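Local structure of racemase (Pseudovibrio sp. JE062, 3MKC) at residues A[168-176]-A[359-367]; A[319-330]-A[366-376]. The protein belongs to the mandelate racemase/muconate lactonizing enzyme group of the enolase superfamily, pairing an enolase-type N-terminal domain with a TIM-barrel-like domain. All coordinates share one frame; numbering follows the deposited sequence.

Contact 1 of 2, residues A[168-176]-A[359-367]; sequences AKAHNIRAV and AELVDGGFA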
ATOM      1  N   ALA A 168      17.253   5.259  11.972  1.00 26.55           N
ATOM      2  CA  ALA A 168      15.877   4.992  12.383  1.00 25.47           C
ATOM      3  C   ALA A 168      15.764   5.134  13.892  1.00 24.96           C
ATOM      4  O   ALA A 168      14.795   5.695  14.395  1.00 25.90           O
ATOM      5  CB  ALA A 168      15.453   3.586  11.955  1.00 26.01           C
ATOM      6  N   LYS A 169      16.759   4.628  14.615  1.00 25.18           N
ATOM      7  CA  LYS A 169      16.752   4.717  16.069  1.00 25.65           C
ATOM      8  C   LYS A 169      16.901   6.168  16.506  1.00 25.83           C
ATOM      9  O   LYS A 169      16.296   6.601  17.491  1.00 23.63           O
ATOM     10  CB  LYS A 169      17.884   3.874  16.657  1.00 27.84           C
ATOM     11  CG  LYS A 169      17.850   2.427  16.192  1.00 29.73           C
ATOM     12  CD  LYS A 169      18.505   1.478  17.182  1.00 31.99           C
ATOM     13  CE  LYS A 169      19.985   1.745  17.359  1.00 33.45           C
ATOM     14  NZ  LYS A 169      20.586   0.761  18.301  1.00 33.56           N
ATOM     15  N   ALA A 170      17.707   6.917  15.760  1.00 26.83           N
ATOM     16  CA  ALA A 170      17.943   8.324  16.058  1.00 27.41           C
ATOM     17  C   ALA A 170      16.661   9.136  15.909  1.00 27.73           C
ATOM     18  O   ALA A 170      16.494  10.169  16.561  1.00 27.17           O
ATOM     19  CB  ALA A 170      19.024   8.880  15.135  1.00 29.32           C
ATOM     20  N   HIS A 171      15.759   8.670  15.045  1.00 26.68           N
ATOM     21  CA  HIS A 171      14.490   9.358  14.815  1.00 26.22           C
ATOM     22  C   HIS A 171      13.349   8.662  15.546  1.00 26.05           C
ATOM     23  O   HIS A 171      12.176   8.914  15.261  1.00 26.65           O
ATOM     24  CB  HIS A 171      14.157   9.399  13.322  1.00 26.29           C
ATOM     25  CG  HIS A 171      15.042  10.302  12.524  1.00 26.39           C
ATOM     26  ND1 HIS A 171      16.401  10.107  12.412  1.00 27.02           N
ATOM     27  CD2 HIS A 171      14.754  11.387  11.768  1.00 25.64           C
ATOM     28  CE1 HIS A 171      16.914  11.033  11.621  1.00 25.86           C
ATOM     29  NE2 HIS A 171      15.935  11.821  11.218  1.00 25.80           N
ATOM     30  N   ASN A 172      13.697   7.783  16.479  1.00 25.58           N
ATOM     31  CA  ASN A 172      12.703   7.037  17.247  1.00 25.37           C
ATOM     32  C   ASN A 172      11.628   6.368  16.392  1.00 23.84           C
ATOM     33  O   ASN A 172      10.444   6.401  16.736  1.00 24.32           O
ATOM     34  CB  ASN A 172      12.030   7.940  18.284  1.00 26.95           C
ATOM     35  CG  ASN A 172      12.993   8.416  19.353  1.00 29.85           C
ATOM     36  OD1 ASN A 172      13.732   7.623  19.938  1.00 32.43           O
ATOM     37  ND2 ASN A 172      12.984   9.714  19.620  1.00 31.39           N
ATOM     38  N   ILE A 173      12.036   5.772  15.278  1.00 23.91           N
ATOM     39  CA  ILE A 173      11.094   5.062  14.417  1.00 21.55           C
ATOM     40  C   ILE A 173      10.729   3.798  15.197  1.00 22.93           C
ATOM     41  O   ILE A 173      11.611   3.058  15.637  1.00 22.26           O
ATOM     42  CB  ILE A 173      11.742   4.669  13.069  1.00 20.85           C
ATOM     43  CG1 ILE A 173      12.167   5.929  12.310  1.00 20.79           C
ATOM     44  CG2 ILE A 173      10.769   3.848  12.236  1.00 19.32           C
ATOM     45  CD1 ILE A 173      11.045   6.922  12.089  1.00 20.65           C
ATOM     46  N   ARG A 174       9.433   3.557  15.366  1.00 21.81           N
ATOM     47  CA  ARG A 174       8.971   2.409  16.137  1.00 21.77           C
ATOM     48  C   ARG A 174       9.186   1.036  15.505  1.00 20.22           C
ATOM     49  O   ARG A 174       9.219   0.032  16.214  1.00 21.32           O
ATOM     50  CB  ARG A 174       7.488   2.580  16.471  1.00 23.52           C
ATOM     51  CG  ARG A 174       7.141   3.909  17.112  1.00 26.80           C
ATOM     52  CD  ARG A 174       7.825   4.075  18.458  1.00 29.57           C
ATOM     53  NE  ARG A 174       7.476   5.340  19.100  1.00 31.25           N
ATOM     54  CZ  ARG A 174       6.288   5.618  19.629  1.00 32.08           C
ATOM     55  NH1 ARG A 174       5.313   4.718  19.604  1.00 32.24           N
ATOM     56  NH2 ARG A 174       6.072   6.806  20.184  1.00 33.22           N
ATOM     57  N   ALA A 175       9.330   0.980  14.185  1.00 19.10           N
ATOM     58  CA  ALA A 175       9.529  -0.298  13.510  1.00 18.65           C
ATOM     59  C   ALA A 175      10.085  -0.118  12.105  1.00 17.86           C
ATOM     60  O   ALA A 175       9.780   0.860  11.428  1.00 18.27           O
ATOM     61  CB  ALA A 175       8.208  -1.070  13.452  1.00 20.06           C
ATOM     62  N   VAL A 176      10.898  -1.076  11.674  1.00 16.23           N
ATOM     63  CA  VAL A 176      11.499  -1.034  10.354  1.00 17.60           C
ATOM     64  C   VAL A 176      11.456  -2.409   9.700  1.00 17.74           C
ATOM     65  O   VAL A 176      11.410  -3.433  10.381  1.00 19.65           O
ATOM     66  CB  VAL A 176      12.974  -0.580  10.429  1.00 17.42           C
ATOM     67  CG1 VAL A 176      13.055   0.840  11.000  1.00 18.91           C
ATOM     68  CG2 VAL A 176      13.769  -1.544  11.296  1.00 19.91           C
ATOM     69  N   ALA A 359       3.732  14.812   4.929  1.00 23.28           N
ATOM     70  CA  ALA A 359       3.339  14.793   6.334  1.00 22.89           C
ATOM     71  C   ALA A 359       4.570  14.737   7.230  1.00 22.10           C
ATOM     72  O   ALA A 359       5.508  13.986   6.967  1.00 20.82           O
ATOM     73  CB  ALA A 359       2.440  13.598   6.612  1.00 22.51           C
ATOM     74  N   GLU A 360       4.560  15.526   8.296  1.00 22.41           N
ATOM     75  CA  GLU A 360       5.689  15.554   9.212  1.00 24.69           C
ATOM     76  C   GLU A 360       5.654  14.406  10.213  1.00 24.29           C
ATOM     77  O   GLU A 360       4.690  14.240  10.963  1.00 24.07           O
ATOM     78  CB  GLU A 360       5.743  16.896   9.954  1.00 26.35           C
ATOM     79  CG  GLU A 360       6.109  18.082   9.058  1.00 30.27           C
ATOM     80  CD  GLU A 360       6.356  19.370   9.837  1.00 32.44           C
ATOM     81  OE1 GLU A 360       5.428  20.210   9.948  1.00 31.12           O
ATOM     82  OE2 GLU A 360       7.487  19.533  10.346  1.00 32.93           O
ATOM     83  N   LEU A 361       6.712  13.605  10.206  1.00 25.01           N
ATOM     84  CA  LEU A 361       6.819  12.475  11.118  1.00 26.17           C
ATOM     85  C   LEU A 361       7.407  13.012  12.418  1.00 26.51           C
ATOM     86  O   LEU A 361       8.556  13.457  12.452  1.00 28.16           O
ATOM     87  CB  LEU A 361       7.737  11.408  10.523  1.00 26.24           C
ATOM     88  CG  LEU A 361       7.776  10.068  11.256  1.00 29.70           C
ATOM     89  CD1 LEU A 361       6.412   9.396  11.159  1.00 28.04           C
ATOM     90  CD2 LEU A 361       8.850   9.180  10.651  1.00 29.71           C
ATOM     91  N   VAL A 362       6.610  12.987  13.480  1.00 26.25           N
ATOM     92  CA  VAL A 362       7.046  13.492  14.778  1.00 27.40           C
ATOM     93  C   VAL A 362       7.141  12.381  15.817  1.00 27.24           C
ATOM     94  O   VAL A 362       6.149  11.714  16.115  1.00 26.59           O
ATOM     95  CB  VAL A 362       6.073  14.574  15.304  1.00 27.45           C
ATOM     96  CG1 VAL A 362       6.524  15.060  16.668  1.00 28.40           C
ATOM     97  CG2 VAL A 362       6.000  15.739  14.318  1.00 28.86           C
ATOM     98  N   ASP A 363       8.336  12.194  16.370  1.00 28.32           N
ATOM     99  CA  ASP A 363       8.563  11.163  17.376  1.00 28.40           C
ATOM    100  C   ASP A 363       8.124   9.812  16.813  1.00 27.49           C
ATOM    101  O   ASP A 363       7.549   8.984  17.521  1.00 28.07           O
ATOM    102  CB  ASP A 363       7.781  11.505  18.652  1.00 30.26           C
ATOM    103  CG  ASP A 363       8.043  10.528  19.787  1.00 32.49           C
ATOM    104  OD1 ASP A 363       9.212  10.139  19.988  1.00 33.40           O
ATOM    105  OD2 ASP A 363       7.075  10.159  20.489  1.00 33.86           O
ATOM    106  N   GLY A 364       8.399   9.609  15.526  1.00 26.51           N
ATOM    107  CA  GLY A 364       8.043   8.366  14.863  1.00 25.30           C
ATOM    108  C   GLY A 364       6.560   8.178  14.599  1.00 24.20           C
ATOM    109  O   GLY A 364       6.117   7.061  14.332  1.00 23.94           O
ATOM    110  N   GLY A 365       5.787   9.258  14.657  1.00 22.68           N
ATOM    111  CA  GLY A 365       4.359   9.139  14.430  1.00 19.68           C
ATOM    112  C   GLY A 365       3.733  10.319  13.714  1.00 20.74           C
ATOM    113  O   GLY A 365       4.299  11.416  13.686  1.00 20.35           O
ATOM    114  N   PHE A 366       2.556  10.091  13.139  1.00 19.17           N
ATOM    115  CA  PHE A 366       1.834  11.130  12.416  1.00 18.72           C
ATOM    116  C   PHE A 366       0.609  11.605  13.178  1.00 18.08           C
ATOM    117  O   PHE A 366      -0.069  10.820  13.833  1.00 17.86           O
ATOM    118  CB  PHE A 366       1.393  10.617  11.043  1.00 17.83           C
ATOM    119  CG  PHE A 366       2.527  10.345  10.107  1.00 18.45           C
ATOM    120  CD1 PHE A 366       3.415  11.360   9.758  1.00 19.73           C
ATOM    121  CD2 PHE A 366       2.717   9.078   9.571  1.00 21.02           C
ATOM    122  CE1 PHE A 366       4.474  11.120   8.893  1.00 19.01           C
ATOM    123  CE2 PHE A 366       3.776   8.822   8.700  1.00 21.82           C
ATOM    124  CZ  PHE A 366       4.660   9.847   8.360  1.00 21.53           C
ATOM    125  N   ALA A 367       0.333  12.902  13.089  1.00 18.73           N
ATOM    126  CA  ALA A 367      -0.826  13.487  13.745  1.00 18.91           C
ATOM    127  C   ALA A 367      -1.993  13.370  12.776  1.00 17.67           C
ATOM    128  O   ALA A 367      -1.799  13.064  11.601  1.00 16.99           O
ATOM    129  CB  ALA A 367      -0.565  14.957  14.066  1.00 19.62           C
TER
HETATM  130  O   HOH W   1       7.595   4.708  13.690  1.00 16.68           O
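A Schellman motif at the end of helix 154-170 meets a type I' beta turn, V362 to G365, where N172, I173 and R174 face D363 and G364. N172, with positive phi, is the C-prime residue of the motif; its carbonyl O lies 3.6 Å from G364 CA, so the two backbones pack against each other. D363 stands between R174 and N172, whose ND2 lies 3.8 Å from D363 OD1. The D363 CG is anti to the backbone N (chi1 -176°), which sends OD2 to the edge of the R174 guanidinium, near its plane, in a 3.5 Å salt bridge from NH2. The carboxylate is turned 71° from the guanidinium plane, so the two groups do not pair flat. The helix end and the residues after it form the link from helix 154-170 to strand 175-179 of the barrel-like domain, and the turn leads into strand 366-367, antiparallel to strand 137-143. A water bridges the two backbones, accepting from R174 N (2.7 Å) and donating to G364 O (2.9 Å). The CD1 methyl of I173 meets L361 CD2 at a tight 3.5 Å, the side chains crossing at about a right angle, while I173 also rests on L142 of strand 137-143.

Contact 2 of 2, residues A[319-330]-A[366-376]; sequences GITSAAAIHYQF and FAKPTAPGLGI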
ATOM      1  N   GLY A 319       3.875  10.112  -3.104  1.00 17.60           N
ATOM      2  CA  GLY A 319       3.259  10.784  -1.977  1.00 17.28           C
ATOM      3  C   GLY A 319       1.748  10.662  -1.976  1.00 16.96           C
ATOM      4  O   GLY A 319       1.101  10.880  -0.952  1.00 17.10           O
ATOM      5  N   ILE A 320       1.174  10.314  -3.124  1.00 16.06           N
ATOM      6  CA  ILE A 320      -0.273  10.172  -3.217  1.00 16.08           C
ATOM      7  C   ILE A 320      -0.754   8.993  -2.370  1.00 17.16           C
ATOM      8  O   ILE A 320      -1.716   9.107  -1.610  1.00 15.84           O
ATOM      9  CB  ILE A 320      -0.715   9.964  -4.677  1.00 16.94           C
ATOM     10  CG1 ILE A 320      -0.288  11.172  -5.523  1.00 16.26           C
ATOM     11  CG2 ILE A 320      -2.224   9.788  -4.742  1.00 16.44           C
ATOM     12  CD1 ILE A 320      -0.707  11.084  -6.983  1.00 19.02           C
ATOM     13  N   THR A 321      -0.079   7.859  -2.506  1.00 17.16           N
ATOM     14  CA  THR A 321      -0.449   6.677  -1.739  1.00 18.29           C
ATOM     15  C   THR A 321      -0.044   6.834  -0.270  1.00 19.68           C
ATOM     16  O   THR A 321      -0.753   6.369   0.626  1.00 20.07           O
ATOM     17  CB  THR A 321       0.188   5.409  -2.344  1.00 18.15           C
ATOM     18  OG1 THR A 321      -0.342   5.203  -3.661  1.00 18.19           O
ATOM     19  CG2 THR A 321      -0.110   4.182  -1.485  1.00 15.68           C
ATOM     20  N   SER A 322       1.084   7.492  -0.012  1.00 20.45           N
ATOM     21  CA  SER A 322       1.510   7.694   1.372  1.00 20.27           C
ATOM     22  C   SER A 322       0.451   8.490   2.133  1.00 19.71           C
ATOM     23  O   SER A 322       0.222   8.254   3.320  1.00 19.03           O
ATOM     24  CB  SER A 322       2.851   8.432   1.432  1.00 23.67           C
ATOM     25  OG  SER A 322       3.929   7.563   1.124  1.00 28.52           O
ATOM     26  N   ALA A 323      -0.200   9.430   1.451  1.00 17.27           N
ATOM     27  CA  ALA A 323      -1.236  10.232   2.083  1.00 17.92           C
ATOM     28  C   ALA A 323      -2.442   9.351   2.402  1.00 17.36           C
ATOM     29  O   ALA A 323      -3.004   9.416   3.503  1.00 18.28           O
ATOM     30  CB  ALA A 323      -1.654  11.375   1.163  1.00 18.00           C
ATOM     31  N   ALA A 324      -2.841   8.532   1.436  1.00 15.97           N
ATOM     32  CA  ALA A 324      -3.979   7.644   1.630  1.00 16.05           C
ATOM     33  C   ALA A 324      -3.691   6.699   2.789  1.00 14.38           C
ATOM     34  O   ALA A 324      -4.584   6.394   3.581  1.00 17.21           O
ATOM     35  CB  ALA A 324      -4.260   6.841   0.355  1.00 14.93           C
ATOM     36  N   ALA A 325      -2.440   6.261   2.889  1.00 12.88           N
ATOM     37  CA  ALA A 325      -2.013   5.332   3.939  1.00 13.27           C
ATOM     38  C   ALA A 325      -2.206   5.909   5.340  1.00 13.41           C
ATOM     39  O   ALA A 325      -2.598   5.200   6.266  1.00 12.87           O
ATOM     40  CB  ALA A 325      -0.545   4.934   3.730  1.00 13.10           C
ATOM     41  N   ILE A 326      -1.923   7.196   5.506  1.00 13.33           N
ATOM     42  CA  ILE A 326      -2.104   7.805   6.818  1.00 13.19           C
ATOM     43  C   ILE A 326      -3.594   7.885   7.146  1.00 12.53           C
ATOM     44  O   ILE A 326      -4.013   7.610   8.271  1.00 14.77           O
ATOM     45  CB  ILE A 326      -1.488   9.224   6.866  1.00 14.13           C
ATOM     46  CG1 ILE A 326       0.035   9.120   6.784  1.00 14.18           C
ATOM     47  CG2 ILE A 326      -1.905   9.935   8.154  1.00 13.81           C
ATOM     48  CD1 ILE A 326       0.745  10.463   6.690  1.00 16.71           C
ATOM     49  N   HIS A 327      -4.403   8.258   6.160  1.00 12.98           N
ATOM     50  CA  HIS A 327      -5.836   8.362   6.388  1.00 12.41           C
ATOM     51  C   HIS A 327      -6.384   6.977   6.673  1.00 12.12           C
ATOM     52  O   HIS A 327      -7.270   6.810   7.511  1.00 12.91           O
ATOM     53  CB  HIS A 327      -6.518   8.990   5.173  1.00 13.35           C
ATOM     54  CG  HIS A 327      -6.323  10.470   5.081  1.00 12.74           C
ATOM     55  ND1 HIS A 327      -7.258  11.372   5.538  1.00 13.63           N
ATOM     56  CD2 HIS A 327      -5.289  11.207   4.606  1.00 16.66           C
ATOM     57  CE1 HIS A 327      -6.811  12.601   5.348  1.00 16.16           C
ATOM     58  NE2 HIS A 327      -5.617  12.528   4.784  1.00 14.98           N
ATOM     59  N   TYR A 328      -5.840   5.988   5.973  1.00 10.83           N
ATOM     60  CA  TYR A 328      -6.238   4.595   6.169  1.00 11.08           C
ATOM     61  C   TYR A 328      -5.963   4.152   7.610  1.00 11.02           C
ATOM     62  O   TYR A 328      -6.852   3.652   8.306  1.00 11.56           O
ATOM     63  CB  TYR A 328      -5.460   3.683   5.211  1.00 12.02           C
ATOM     64  CG  TYR A 328      -5.559   2.219   5.595  1.00 10.87           C
ATOM     65  CD1 TYR A 328      -6.652   1.451   5.208  1.00 13.19           C
ATOM     66  CD2 TYR A 328      -4.608   1.637   6.440  1.00 12.93           C
ATOM     67  CE1 TYR A 328      -6.805   0.139   5.660  1.00 12.09           C
ATOM     68  CE2 TYR A 328      -4.752   0.331   6.899  1.00 12.28           C
ATOM     69  CZ  TYR A 328      -5.857  -0.412   6.509  1.00 13.79           C
ATOM     70  OH  TYR A 328      -6.037  -1.689   6.992  1.00 12.12           O
ATOM     71  N   GLN A 329      -4.732   4.354   8.071  1.00 12.05           N
ATOM     72  CA  GLN A 329      -4.378   3.920   9.418  1.00 11.46           C
ATOM     73  C   GLN A 329      -5.210   4.582  10.506  1.00 11.73           C
ATOM     74  O   GLN A 329      -5.500   3.968  11.526  1.00 13.93           O
ATOM     75  CB  GLN A 329      -2.889   4.146   9.698  1.00 13.09           C
ATOM     76  CG  GLN A 329      -2.417   3.482  10.993  1.00 14.38           C
ATOM     77  CD  GLN A 329      -2.365   1.961  10.894  1.00 16.91           C
ATOM     78  OE1 GLN A 329      -2.895   1.365   9.955  1.00 14.16           O
ATOM     79  NE2 GLN A 329      -1.731   1.326  11.876  1.00 15.30           N
ATOM     80  N   PHE A 330      -5.600   5.833  10.298  1.00 12.23           N
ATOM     81  CA  PHE A 330      -6.408   6.516  11.299  1.00 12.70           C
ATOM     82  C   PHE A 330      -7.837   5.992  11.412  1.00 12.18           C
ATOM     83  O   PHE A 330      -8.324   5.723  12.512  1.00 12.93           O
ATOM     84  CB  PHE A 330      -6.456   8.019  11.010  1.00 12.18           C
ATOM     85  CG  PHE A 330      -5.374   8.798  11.700  1.00 16.00           C
ATOM     86  CD1 PHE A 330      -5.424   9.002  13.077  1.00 14.48           C
ATOM     87  CD2 PHE A 330      -4.290   9.298  10.983  1.00 14.90           C
ATOM     88  CE1 PHE A 330      -4.403   9.694  13.736  1.00 16.31           C
ATOM     89  CE2 PHE A 330      -3.266   9.990  11.632  1.00 16.51           C
ATOM     90  CZ  PHE A 330      -3.326  10.185  13.016  1.00 15.57           C
ATOM     91  N   PHE A 366       2.556  10.091  13.139  1.00 19.17           N
ATOM     92  CA  PHE A 366       1.834  11.130  12.416  1.00 18.72           C
ATOM     93  C   PHE A 366       0.609  11.605  13.178  1.00 18.08           C
ATOM     94  O   PHE A 366      -0.069  10.820  13.833  1.00 17.86           O
ATOM     95  CB  PHE A 366       1.393  10.617  11.043  1.00 17.83           C
ATOM     96  CG  PHE A 366       2.527  10.345  10.107  1.00 18.45           C
ATOM     97  CD1 PHE A 366       3.415  11.360   9.758  1.00 19.73           C
ATOM     98  CD2 PHE A 366       2.717   9.078   9.571  1.00 21.02           C
ATOM     99  CE1 PHE A 366       4.474  11.120   8.893  1.00 19.01           C
ATOM    100  CE2 PHE A 366       3.776   8.822   8.700  1.00 21.82           C
ATOM    101  CZ  PHE A 366       4.660   9.847   8.360  1.00 21.53           C
ATOM    102  N   ALA A 367       0.333  12.902  13.089  1.00 18.73           N
ATOM    103  CA  ALA A 367      -0.826  13.487  13.745  1.00 18.91           C
ATOM    104  C   ALA A 367      -1.993  13.370  12.776  1.00 17.67           C
ATOM    105  O   ALA A 367      -1.799  13.064  11.601  1.00 16.99           O
ATOM    106  CB  ALA A 367      -0.565  14.957  14.066  1.00 19.62           C
ATOM    107  N   LYS A 368      -3.200  13.622  13.264  1.00 18.72           N
ATOM    108  CA  LYS A 368      -4.382  13.542  12.413  1.00 19.09           C
ATOM    109  C   LYS A 368      -4.327  14.552  11.275  1.00 19.85           C
ATOM    110  O   LYS A 368      -3.997  15.716  11.488  1.00 18.56           O
ATOM    111  CB  LYS A 368      -5.646  13.780  13.244  1.00 21.66           C
ATOM    112  CG  LYS A 368      -5.824  12.764  14.364  1.00 24.97           C
ATOM    113  CD  LYS A 368      -7.235  12.770  14.929  1.00 26.98           C
ATOM    114  CE  LYS A 368      -7.569  14.059  15.633  1.00 28.22           C
ATOM    115  NZ  LYS A 368      -8.884  13.949  16.337  1.00 30.01           N
ATOM    116  N   PRO A 369      -4.624  14.116  10.040  1.00 20.15           N
ATOM    117  CA  PRO A 369      -4.592  15.051   8.913  1.00 19.97           C
ATOM    118  C   PRO A 369      -5.589  16.181   9.162  1.00 20.45           C
ATOM    119  O   PRO A 369      -6.647  15.957   9.743  1.00 20.99           O
ATOM    120  CB  PRO A 369      -4.987  14.171   7.732  1.00 20.12           C
ATOM    121  CG  PRO A 369      -4.380  12.850   8.102  1.00 20.57           C
ATOM    122  CD  PRO A 369      -4.764  12.727   9.566  1.00 20.77           C
ATOM    123  N   THR A 370      -5.249  17.392   8.733  1.00 22.36           N
ATOM    124  CA  THR A 370      -6.126  18.538   8.942  1.00 23.20           C
ATOM    125  C   THR A 370      -6.663  19.157   7.655  1.00 23.16           C
ATOM    126  O   THR A 370      -7.460  20.099   7.701  1.00 24.45           O
ATOM    127  CB  THR A 370      -5.402  19.641   9.727  1.00 24.16           C
ATOM    128  OG1 THR A 370      -4.179  19.967   9.058  1.00 23.85           O
ATOM    129  CG2 THR A 370      -5.094  19.177  11.147  1.00 24.76           C
ATOM    130  N   ALA A 371      -6.231  18.638   6.511  1.00 21.99           N
ATOM    131  CA  ALA A 371      -6.686  19.172   5.236  1.00 21.52           C
ATOM    132  C   ALA A 371      -7.816  18.338   4.646  1.00 21.22           C
ATOM    133  O   ALA A 371      -7.966  17.158   4.975  1.00 20.92           O
ATOM    134  CB  ALA A 371      -5.522  19.236   4.250  1.00 21.08           C
ATOM    135  N   PRO A 372      -8.638  18.950   3.781  1.00 19.55           N
ATOM    136  CA  PRO A 372      -9.755  18.244   3.145  1.00 20.23           C
ATOM    137  C   PRO A 372      -9.203  17.137   2.251  1.00 19.54           C
ATOM    138  O   PRO A 372      -8.068  17.224   1.785  1.00 18.08           O
ATOM    139  CB  PRO A 372     -10.438  19.338   2.331  1.00 20.50           C
ATOM    140  CG  PRO A 372     -10.169  20.577   3.141  1.00 19.87           C
ATOM    141  CD  PRO A 372      -8.714  20.398   3.506  1.00 20.22           C
ATOM    142  N   GLY A 373     -10.008  16.107   2.007  1.00 19.90           N
ATOM    143  CA  GLY A 373      -9.557  15.013   1.166  1.00 18.70           C
ATOM    144  C   GLY A 373      -8.265  14.371   1.636  1.00 17.78           C
ATOM    145  O   GLY A 373      -8.071  14.145   2.830  1.00 17.28           O
ATOM    146  N   LEU A 374      -7.374  14.075   0.693  1.00 17.74           N
ATOM    147  CA  LEU A 374      -6.101  13.448   1.027  1.00 17.91           C
ATOM    148  C   LEU A 374      -5.025  14.453   1.406  1.00 18.41           C
ATOM    149  O   LEU A 374      -3.919  14.076   1.791  1.00 18.48           O
ATOM    150  CB  LEU A 374      -5.621  12.583  -0.141  1.00 18.84           C
ATOM    151  CG  LEU A 374      -6.465  11.327  -0.369  1.00 18.75           C
ATOM    152  CD1 LEU A 374      -5.947  10.566  -1.578  1.00 20.06           C
ATOM    153  CD2 LEU A 374      -6.418  10.446   0.870  1.00 19.13           C
ATOM    154  N   GLY A 375      -5.352  15.735   1.290  1.00 19.91           N
ATOM    155  CA  GLY A 375      -4.402  16.772   1.652  1.00 21.21           C
ATOM    156  C   GLY A 375      -3.146  16.802   0.812  1.00 21.01           C
ATOM    157  O   GLY A 375      -2.035  16.872   1.338  1.00 22.36           O
ATOM    158  N   ILE A 376      -3.311  16.750  -0.502  1.00 20.96           N
ATOM    159  CA  ILE A 376      -2.164  16.784  -1.393  1.00 21.42           C
ATOM    160  C   ILE A 376      -2.500  17.456  -2.709  1.00 20.67           C
ATOM    161  O   ILE A 376      -3.672  17.612  -3.067  1.00 21.16           O
ATOM    162  CB  ILE A 376      -1.656  15.369  -1.730  1.00 22.34           C
ATOM    163  CG1 ILE A 376      -2.821  14.519  -2.244  1.00 25.60           C
ATOM    164  CG2 ILE A 376      -0.983  14.746  -0.518  1.00 23.50           C
ATOM    165  CD1 ILE A 376      -2.402  13.125  -2.690  1.00 27.24           C
TER
HETATM  166  O   HOH W   2      -5.922  15.601   4.532  1.00 21.43           O
HETATM  167  O   HOH W   3      -3.188  14.189   4.405  1.00 33.05           O
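F330, H327, I326, A323 and I320 line the side of helix 319-331 that faces F366 to I376. The F330 ring is wedged against residues 366-369: K368 CB lies over one face and K368 CG 3.4 Å from F330 CE1, F366 O approaches CZ at the ring edge (3.4 Å), and P369 CD touches CD2. I326 splits its branches. CG2, anti to the backbone N, reaches P369 CG, while CG1, beside that N (chi1 -69°) and with chi2 extended, carries CD1 over the face of the F366 ring in a CH-pi contact, 3.8 Å from the centroid. P369 CG makes a second CH-pi contact over one face of the H327 imidazole, 21° off the ring normal. Two waters lie at the edge of that imidazole by NE2: NE2 donates weakly to one, which donates to A371 O and G373 O, while the other donates to L374 O (2.7 Å); ND1 is hydrogen-bonded to Y127 N. L374, its side chain extended, lays CD2 on A324 CA (3.8 Å). I376 holds CG1 between the backbone N and the carbonyl carbon (chi1 53°), which brings CD1 to I320 CA and leaves CG2 against A323 CB. M112 of helix 102-122 touches I320, A324 and L374, helix 126-129 lies beside H327, K368, P369 and L374, and V138 of strand 137-143 packs on F330 and F366.

Overall arrangement
From the N terminus, residues 168-176 come first, at the step from helix 154-170 to strand 175-179; helix 319-331 comes much later, then 359-367 and 366-376, which share F366 and A367. Contact 1 closes a loop of 182 residues between its segments, contact 2 a shorter one of 35. Since 319-330 falls inside the first loop and 366-376 runs on past its end, the two loops cross. Their centres lie about 16 Å apart, and they touch where A359 CB packs on I326 CD1. Strand 366-367, antiparallel to strand 137-143 in the sheet that includes 175-179, joins them: contact 1 ties the turn before it to the 168-176 link, contact 2 the chain after it to helix 319-331.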